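Local coordinates for N-acylhomoserine lactone dependent regulatory protein (Burkholderia cenocepacia, PDB 5L10), which probably binds DNA as a LuxR-family quorum-sensing transcription factor, represented here by its N-terminal N-acylhomoserine lactone-binding domain, at residues Ala110-Gly122 with Gly130-Asp142. Sequence-based numbering, arbitrary orientation.
Sequences ACFGMRYGWSHGG and GVLTLVRDTTPLD
W118 and L134 face each other across an antiparallel β-hairpin, strands 116-122 and 130-136, within the sheet of the autoinducer-binding domain, a worked example of a hairpin with two differently furnished faces. Backbone bonds pair Y116 with R136, W118 with L134, H120 with L132 and G122 with G130. On the face bearing S119, V131, T133 and V135, the hydroxyls S119 OG and T133 OG1 lie 2.9 Å apart in a hydrogen bond; W94 NE1 also bonds S119 OG, while a glycerol, probably from the crystallisation liquor, hydrogen-bonds T133 OG1. Here G117 offers only hydrogen beside V135, whose CG2 meets SE of selenomethionine M114 at 4.1 Å. On the face of W118, H120, L132 and L134, the W118 indole lies alongside L134, W118 CE3 to L134 CD1 3.9 Å, and extends to C153 and S157 of helix 143-169. Where the hairpin runs out, the ring of Y116 is sandwiched: P140 CD makes a CH-pi contact 3.5 Å from its centroid, and R115 CB covers the opposite face. R115 is anchored in turn where its extended side chain reaches the end of helix 103-111: R115 NE and NH2 both grip A110 O side-on, NE at 2.9 Å on an in-plane lone pair.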
ATOM      1  N   ALA A 110       4.041  -9.436  25.282  1.00 44.57           N
ATOM      2  CA  ALA A 110       3.014  -9.100  26.261  1.00 43.20           C
ATOM      3  C   ALA A 110       3.596  -8.380  27.472  1.00 45.72           C
ATOM      4  O   ALA A 110       2.929  -7.523  28.064  1.00 45.08           O
ATOM      5  CB  ALA A 110       2.278 -10.366  26.699  1.00 42.12           C
ATOM      6  N   CYS A 111       4.836  -8.701  27.849  1.00 45.43           N
ATOM      7  CA  CYS A 111       5.435  -8.087  29.029  1.00 42.74           C
ATOM      8  C   CYS A 111       5.775  -6.617  28.823  1.00 42.26           C
ATOM      9  O   CYS A 111       6.008  -5.909  29.808  1.00 41.90           O
ATOM     10  CB  CYS A 111       6.697  -8.848  29.440  1.00 45.71           C
ATOM     11  SG  CYS A 111       6.404 -10.461  30.206  1.00 59.46           S
ATOM     12  N   PHE A 112       5.807  -6.134  27.578  1.00 43.02           N
ATOM     13  CA  PHE A 112       6.250  -4.770  27.310  1.00 44.28           C
ATOM     14  C   PHE A 112       5.225  -3.983  26.506  1.00 48.72           C
ATOM     15  O   PHE A 112       5.573  -3.013  25.831  1.00 59.95           O
ATOM     16  CB  PHE A 112       7.605  -4.774  26.603  1.00 47.22           C
ATOM     17  CG  PHE A 112       8.720  -5.291  27.457  1.00 56.58           C
ATOM     18  CD1 PHE A 112       9.359  -4.460  28.358  1.00 59.08           C
ATOM     19  CD2 PHE A 112       9.116  -6.615  27.378  1.00 59.52           C
ATOM     20  CE1 PHE A 112      10.376  -4.935  29.158  1.00 62.99           C
ATOM     21  CE2 PHE A 112      10.137  -7.098  28.171  1.00 62.48           C
ATOM     22  CZ  PHE A 112      10.769  -6.257  29.064  1.00 64.59           C
ATOM     23  N   GLY A 113       3.955  -4.376  26.580  1.00 44.36           N
ATOM     24  CA  GLY A 113       2.892  -3.633  25.944  1.00 41.32           C
ATOM     25  C   GLY A 113       2.639  -3.969  24.490  1.00 41.99           C
ATOM     26  O   GLY A 113       1.639  -3.502  23.931  1.00 45.81           O
HETATM   27  N   MSE A 114       3.508  -4.750  23.857  1.00 40.42           N
HETATM   28  CA  MSE A 114       3.270  -5.202  22.491  1.00 36.21           C
HETATM   29  C   MSE A 114       2.179  -6.267  22.478  1.00 35.66           C
HETATM   30  O   MSE A 114       2.458  -7.436  22.221  1.00 46.80           O
HETATM   31  CB  MSE A 114       4.551  -5.765  21.872  1.00 42.73           C
HETATM   32  CG  MSE A 114       5.724  -4.796  21.795  1.00 50.35           C
HETATM   33 SE   MSE A 114       5.528  -3.412  20.427  0.79 53.67          SE
HETATM   34  CE  MSE A 114       5.173  -1.983  21.622  1.00 50.64           C
ATOM     35  N   ARG A 115       0.936  -5.869  22.743  1.00 30.65           N
ATOM     36  CA  ARG A 115      -0.124  -6.824  23.050  1.00 34.72           C
ATOM     37  C   ARG A 115      -1.147  -6.999  21.938  1.00 32.26           C
ATOM     38  O   ARG A 115      -1.441  -8.134  21.551  1.00 31.84           O
ATOM     39  CB  ARG A 115      -0.824  -6.409  24.353  1.00 34.85           C
ATOM     40  CG  ARG A 115       0.106  -6.454  25.552  1.00 39.85           C
ATOM     41  CD  ARG A 115      -0.565  -6.033  26.845  1.00 45.58           C
ATOM     42  NE  ARG A 115       0.347  -6.216  27.971  1.00 50.35           N
ATOM     43  CZ  ARG A 115       0.024  -6.035  29.247  1.00 48.71           C
ATOM     44  NH1 ARG A 115      -1.202  -5.657  29.583  1.00 53.97           N
ATOM     45  NH2 ARG A 115       0.934  -6.234  30.189  1.00 44.10           N
ATOM     46  N   TYR A 116      -1.717  -5.915  21.415  1.00 27.51           N
ATOM     47  CA  TYR A 116      -2.793  -5.999  20.431  1.00 35.84           C
ATOM     48  C   TYR A 116      -2.371  -5.216  19.196  1.00 35.78           C
ATOM     49  O   TYR A 116      -2.374  -3.980  19.204  1.00 36.51           O
ATOM     50  CB  TYR A 116      -4.100  -5.475  21.014  1.00 38.31           C
ATOM     51  CG  TYR A 116      -4.290  -5.892  22.449  1.00 37.02           C
ATOM     52  CD1 TYR A 116      -4.532  -7.220  22.779  1.00 35.91           C
ATOM     53  CD2 TYR A 116      -4.210  -4.963  23.476  1.00 38.23           C
ATOM     54  CE1 TYR A 116      -4.696  -7.608  24.098  1.00 38.31           C
ATOM     55  CE2 TYR A 116      -4.375  -5.341  24.794  1.00 37.72           C
ATOM     56  CZ  TYR A 116      -4.618  -6.662  25.099  1.00 33.17           C
ATOM     57  OH  TYR A 116      -4.781  -7.038  26.411  1.00 35.81           O
ATOM     58  N   GLY A 117      -2.018  -5.936  18.137  1.00 34.12           N
ATOM     59  CA  GLY A 117      -1.293  -5.359  17.026  1.00 29.20           C
ATOM     60  C   GLY A 117      -2.006  -5.493  15.697  1.00 31.45           C
ATOM     61  O   GLY A 117      -2.820  -6.397  15.492  1.00 21.48           O
ATOM     62  N   TRP A 118      -1.684  -4.573  14.794  1.00 30.78           N
ATOM     63  CA  TRP A 118      -2.123  -4.588  13.404  1.00 27.99           C
ATOM     64  C   TRP A 118      -0.856  -4.482  12.566  1.00 29.01           C
ATOM     65  O   TRP A 118      -0.128  -3.489  12.668  1.00 27.51           O
ATOM     66  CB  TRP A 118      -3.082  -3.426  13.131  1.00 27.57           C
ATOM     67  CG  TRP A 118      -3.656  -3.355  11.748  1.00 31.30           C
ATOM     68  CD1 TRP A 118      -4.883  -3.794  11.351  1.00 36.50           C
ATOM     69  CD2 TRP A 118      -3.038  -2.785  10.587  1.00 33.91           C
ATOM     70  NE1 TRP A 118      -5.066  -3.547  10.012  1.00 36.60           N
ATOM     71  CE2 TRP A 118      -3.948  -2.926   9.519  1.00 39.83           C
ATOM     72  CE3 TRP A 118      -1.804  -2.172  10.345  1.00 41.30           C
ATOM     73  CZ2 TRP A 118      -3.662  -2.478   8.224  1.00 47.66           C
ATOM     74  CZ3 TRP A 118      -1.520  -1.726   9.058  1.00 50.00           C
ATOM     75  CH2 TRP A 118      -2.448  -1.881   8.015  1.00 48.31           C
ATOM     76  N   SER A 119      -0.564  -5.510  11.772  1.00 18.10           N
ATOM     77  CA  SER A 119       0.675  -5.550  11.006  1.00 22.19           C
ATOM     78  C   SER A 119       0.391  -5.790   9.531  1.00 22.63           C
ATOM     79  O   SER A 119      -0.435  -6.637   9.178  1.00 25.14           O
ATOM     80  CB  SER A 119       1.614  -6.640  11.531  1.00 18.66           C
ATOM     81  OG  SER A 119       2.115  -6.314  12.814  1.00 17.78           O
ATOM     82  N   HIS A 120       1.089  -5.049   8.668  1.00 22.66           N
ATOM     83  CA  HIS A 120       0.972  -5.235   7.228  1.00 21.98           C
ATOM     84  C   HIS A 120       2.342  -5.160   6.564  1.00 19.92           C
ATOM     85  O   HIS A 120       3.137  -4.262   6.859  1.00 18.98           O
ATOM     86  CB  HIS A 120       0.048  -4.197   6.590  1.00 19.48           C
ATOM     87  CG  HIS A 120      -0.065  -4.344   5.106  1.00 28.22           C
ATOM     88  ND1 HIS A 120      -0.973  -5.190   4.510  1.00 33.55           N
ATOM     89  CD2 HIS A 120       0.648  -3.787   4.100  1.00 27.60           C
ATOM     90  CE1 HIS A 120      -0.829  -5.132   3.199  1.00 28.87           C
ATOM     91  NE2 HIS A 120       0.144  -4.284   2.925  1.00 31.37           N
ATOM     92  N   GLY A 121       2.599  -6.088   5.646  1.00 22.36           N
ATOM     93  CA  GLY A 121       3.881  -6.189   4.970  1.00 30.15           C
ATOM     94  C   GLY A 121       3.815  -5.740   3.521  1.00 31.80           C
ATOM     95  O   GLY A 121       2.802  -5.932   2.846  1.00 39.28           O
ATOM     96  N   GLY A 122       4.909  -5.154   3.045  1.00 29.16           N
ATOM     97  CA  GLY A 122       4.983  -4.669   1.678  1.00 30.85           C
ATOM     98  C   GLY A 122       6.350  -4.925   1.075  1.00 31.16           C
ATOM     99  O   GLY A 122       7.368  -4.952   1.772  1.00 32.70           O
ATOM    100  N   GLY A 130       9.069  -4.733   3.937  1.00 27.18           N
ATOM    101  CA  GLY A 130       8.839  -3.715   4.942  1.00 17.36           C
ATOM    102  C   GLY A 130       7.525  -3.990   5.656  1.00 26.27           C
ATOM    103  O   GLY A 130       6.502  -4.247   5.017  1.00 33.13           O
ATOM    104  N   VAL A 131       7.577  -3.952   6.984  1.00 21.85           N
ATOM    105  CA  VAL A 131       6.444  -4.322   7.823  1.00 21.57           C
ATOM    106  C   VAL A 131       6.102  -3.137   8.711  1.00 24.21           C
ATOM    107  O   VAL A 131       6.929  -2.708   9.526  1.00 27.13           O
ATOM    108  CB  VAL A 131       6.753  -5.564   8.670  1.00 16.68           C
ATOM    109  CG1 VAL A 131       5.614  -5.836   9.637  1.00 16.67           C
ATOM    110  CG2 VAL A 131       6.995  -6.759   7.767  1.00 17.90           C
ATOM    111  N   LEU A 132       4.887  -2.613   8.556  1.00 21.88           N
ATOM    112  CA  LEU A 132       4.348  -1.617   9.470  1.00 21.30           C
ATOM    113  C   LEU A 132       3.513  -2.324  10.523  1.00 23.17           C
ATOM    114  O   LEU A 132       2.640  -3.132  10.190  1.00 23.20           O
ATOM    115  CB  LEU A 132       3.491  -0.583   8.735  1.00 17.69           C
ATOM    116  CG  LEU A 132       2.783   0.421   9.656  1.00 16.02           C
ATOM    117  CD1 LEU A 132       3.778   1.397  10.288  1.00 14.88           C
ATOM    118  CD2 LEU A 132       1.684   1.168   8.914  1.00 15.29           C
ATOM    119  N   THR A 133       3.786  -2.025  11.789  1.00 24.34           N
ATOM    120  CA  THR A 133       3.109  -2.668  12.907  1.00 23.27           C
ATOM    121  C   THR A 133       2.543  -1.592  13.821  1.00 22.22           C
ATOM    122  O   THR A 133       3.286  -0.733  14.307  1.00 17.25           O
ATOM    123  CB  THR A 133       4.069  -3.586  13.668  1.00 26.15           C
ATOM    124  OG1 THR A 133       4.479  -4.658  12.811  1.00 26.02           O
ATOM    125  CG2 THR A 133       3.402  -4.163  14.886  1.00 27.48           C
ATOM    126  N   LEU A 134       1.230  -1.631  14.037  1.00 16.12           N
ATOM    127  CA  LEU A 134       0.538  -0.698  14.919  1.00 23.44           C
ATOM    128  C   LEU A 134       0.033  -1.471  16.128  1.00 22.29           C
ATOM    129  O   LEU A 134      -0.755  -2.412  15.982  1.00 24.92           O
ATOM    130  CB  LEU A 134      -0.620  -0.017  14.192  1.00 19.52           C
ATOM    131  CG  LEU A 134      -0.271   0.634  12.857  1.00 16.29           C
ATOM    132  CD1 LEU A 134      -1.510   1.245  12.224  1.00 18.86           C
ATOM    133  CD2 LEU A 134       0.825   1.671  13.043  1.00 16.14           C
ATOM    134  N   VAL A 135       0.483  -1.082  17.318  1.00 21.79           N
ATOM    135  CA  VAL A 135       0.184  -1.829  18.533  1.00 27.99           C
ATOM    136  C   VAL A 135      -0.438  -0.904  19.568  1.00 23.99           C
ATOM    137  O   VAL A 135       0.016   0.229  19.759  1.00 22.99           O
ATOM    138  CB  VAL A 135       1.444  -2.504  19.113  1.00 27.28           C
ATOM    139  CG1 VAL A 135       1.051  -3.505  20.180  1.00 29.11           C
ATOM    140  CG2 VAL A 135       2.240  -3.181  18.014  1.00 18.88           C
ATOM    141  N   ARG A 136      -1.479  -1.395  20.233  1.00 28.91           N
ATOM    142  CA  ARG A 136      -2.032  -0.768  21.423  1.00 37.97           C
ATOM    143  C   ARG A 136      -1.823  -1.691  22.617  1.00 36.93           C
ATOM    144  O   ARG A 136      -1.775  -2.916  22.474  1.00 35.30           O
ATOM    145  CB  ARG A 136      -3.522  -0.446  21.249  1.00 38.20           C
ATOM    146  CG  ARG A 136      -4.234  -1.322  20.236  1.00 30.05           C
ATOM    147  CD  ARG A 136      -5.581  -0.730  19.875  1.00 26.75           C
ATOM    148  NE  ARG A 136      -6.516  -0.798  20.991  1.00 35.04           N
ATOM    149  CZ  ARG A 136      -7.648  -0.108  21.059  1.00 45.44           C
ATOM    150  NH1 ARG A 136      -7.980   0.717  20.077  1.00 47.56           N
ATOM    151  NH2 ARG A 136      -8.444  -0.234  22.113  1.00 55.75           N
ATOM    152  N   ASP A 137      -1.691  -1.091  23.799  1.00 37.99           N
ATOM    153  CA  ASP A 137      -1.380  -1.829  25.017  1.00 37.34           C
ATOM    154  C   ASP A 137      -2.572  -1.993  25.948  1.00 39.39           C
ATOM    155  O   ASP A 137      -2.432  -2.620  27.002  1.00 49.36           O
ATOM    156  CB  ASP A 137      -0.242  -1.134  25.773  1.00 40.14           C
ATOM    157  CG  ASP A 137      -0.596   0.288  26.183  1.00 49.20           C
ATOM    158  OD1 ASP A 137      -1.611   0.818  25.682  1.00 48.53           O
ATOM    159  OD2 ASP A 137       0.144   0.879  27.000  1.00 55.79           O
ATOM    160  N   THR A 138      -3.737  -1.457  25.593  1.00 40.27           N
ATOM    161  CA  THR A 138      -4.862  -1.371  26.518  1.00 47.10           C
ATOM    162  C   THR A 138      -5.930  -2.426  26.247  1.00 43.22           C
ATOM    163  O   THR A 138      -6.231  -3.248  27.117  1.00 36.04           O
ATOM    164  CB  THR A 138      -5.481   0.029  26.446  1.00 52.21           C
ATOM    165  OG1 THR A 138      -5.609   0.419  25.070  1.00 44.43           O
ATOM    166  CG2 THR A 138      -4.611   1.038  27.197  1.00 55.31           C
ATOM    167  N   THR A 139      -6.513  -2.407  25.048  1.00 40.25           N
ATOM    168  CA  THR A 139      -7.647  -3.239  24.692  1.00 38.25           C
ATOM    169  C   THR A 139      -7.486  -3.752  23.268  1.00 38.47           C
ATOM    170  O   THR A 139      -7.087  -2.991  22.375  1.00 36.26           O
ATOM    171  CB  THR A 139      -8.962  -2.454  24.804  1.00 46.05           C
ATOM    172  OG1 THR A 139      -9.061  -1.877  26.110  1.00 54.71           O
ATOM    173  CG2 THR A 139     -10.156  -3.363  24.578  1.00 52.60           C
ATOM    174  N   PRO A 140      -7.770  -5.029  23.031  1.00 46.76           N
ATOM    175  CA  PRO A 140      -7.863  -5.514  21.650  1.00 30.87           C
ATOM    176  C   PRO A 140      -9.081  -4.927  20.955  1.00 46.71           C
ATOM    177  O   PRO A 140     -10.115  -4.671  21.576  1.00 45.69           O
ATOM    178  CB  PRO A 140      -7.994  -7.033  21.815  1.00 42.91           C
ATOM    179  CG  PRO A 140      -8.532  -7.218  23.208  1.00 35.08           C
ATOM    180  CD  PRO A 140      -7.946  -6.107  24.018  1.00 34.47           C
ATOM    181  N   LEU A 141      -8.952  -4.707  19.649  1.00 48.63           N
ATOM    182  CA  LEU A 141     -10.050  -4.132  18.881  1.00 50.81           C
ATOM    183  C   LEU A 141     -11.147  -5.164  18.647  1.00 52.18           C
ATOM    184  O   LEU A 141     -10.873  -6.292  18.224  1.00 51.83           O
ATOM    185  CB  LEU A 141      -9.544  -3.595  17.543  1.00 54.97           C
ATOM    186  CG  LEU A 141      -8.650  -2.355  17.564  1.00 54.10           C
ATOM    187  CD1 LEU A 141      -7.944  -2.173  16.227  1.00 50.28           C
ATOM    188  CD2 LEU A 141      -9.476  -1.129  17.895  1.00 52.30           C
ATOM    189  N   ASP A 142     -12.392  -4.780  18.926  1.00 53.00           N
ATOM    190  CA  ASP A 142     -13.515  -5.600  18.498  1.00 57.78           C
ATOM    191  C   ASP A 142     -13.696  -5.475  16.990  1.00 60.49           C
ATOM    192  O   ASP A 142     -13.221  -4.528  16.358  1.00 62.03           O
ATOM    193  CB  ASP A 142     -14.804  -5.203  19.226  1.00 62.64           C
ATOM    194  CG  ASP A 142     -15.136  -3.732  19.072  1.00 68.62           C
ATOM    195  OD1 ASP A 142     -14.379  -2.899  19.607  1.00 72.39           O
ATOM    196  OD2 ASP A 142     -16.159  -3.406  18.430  1.00 70.53           O
TER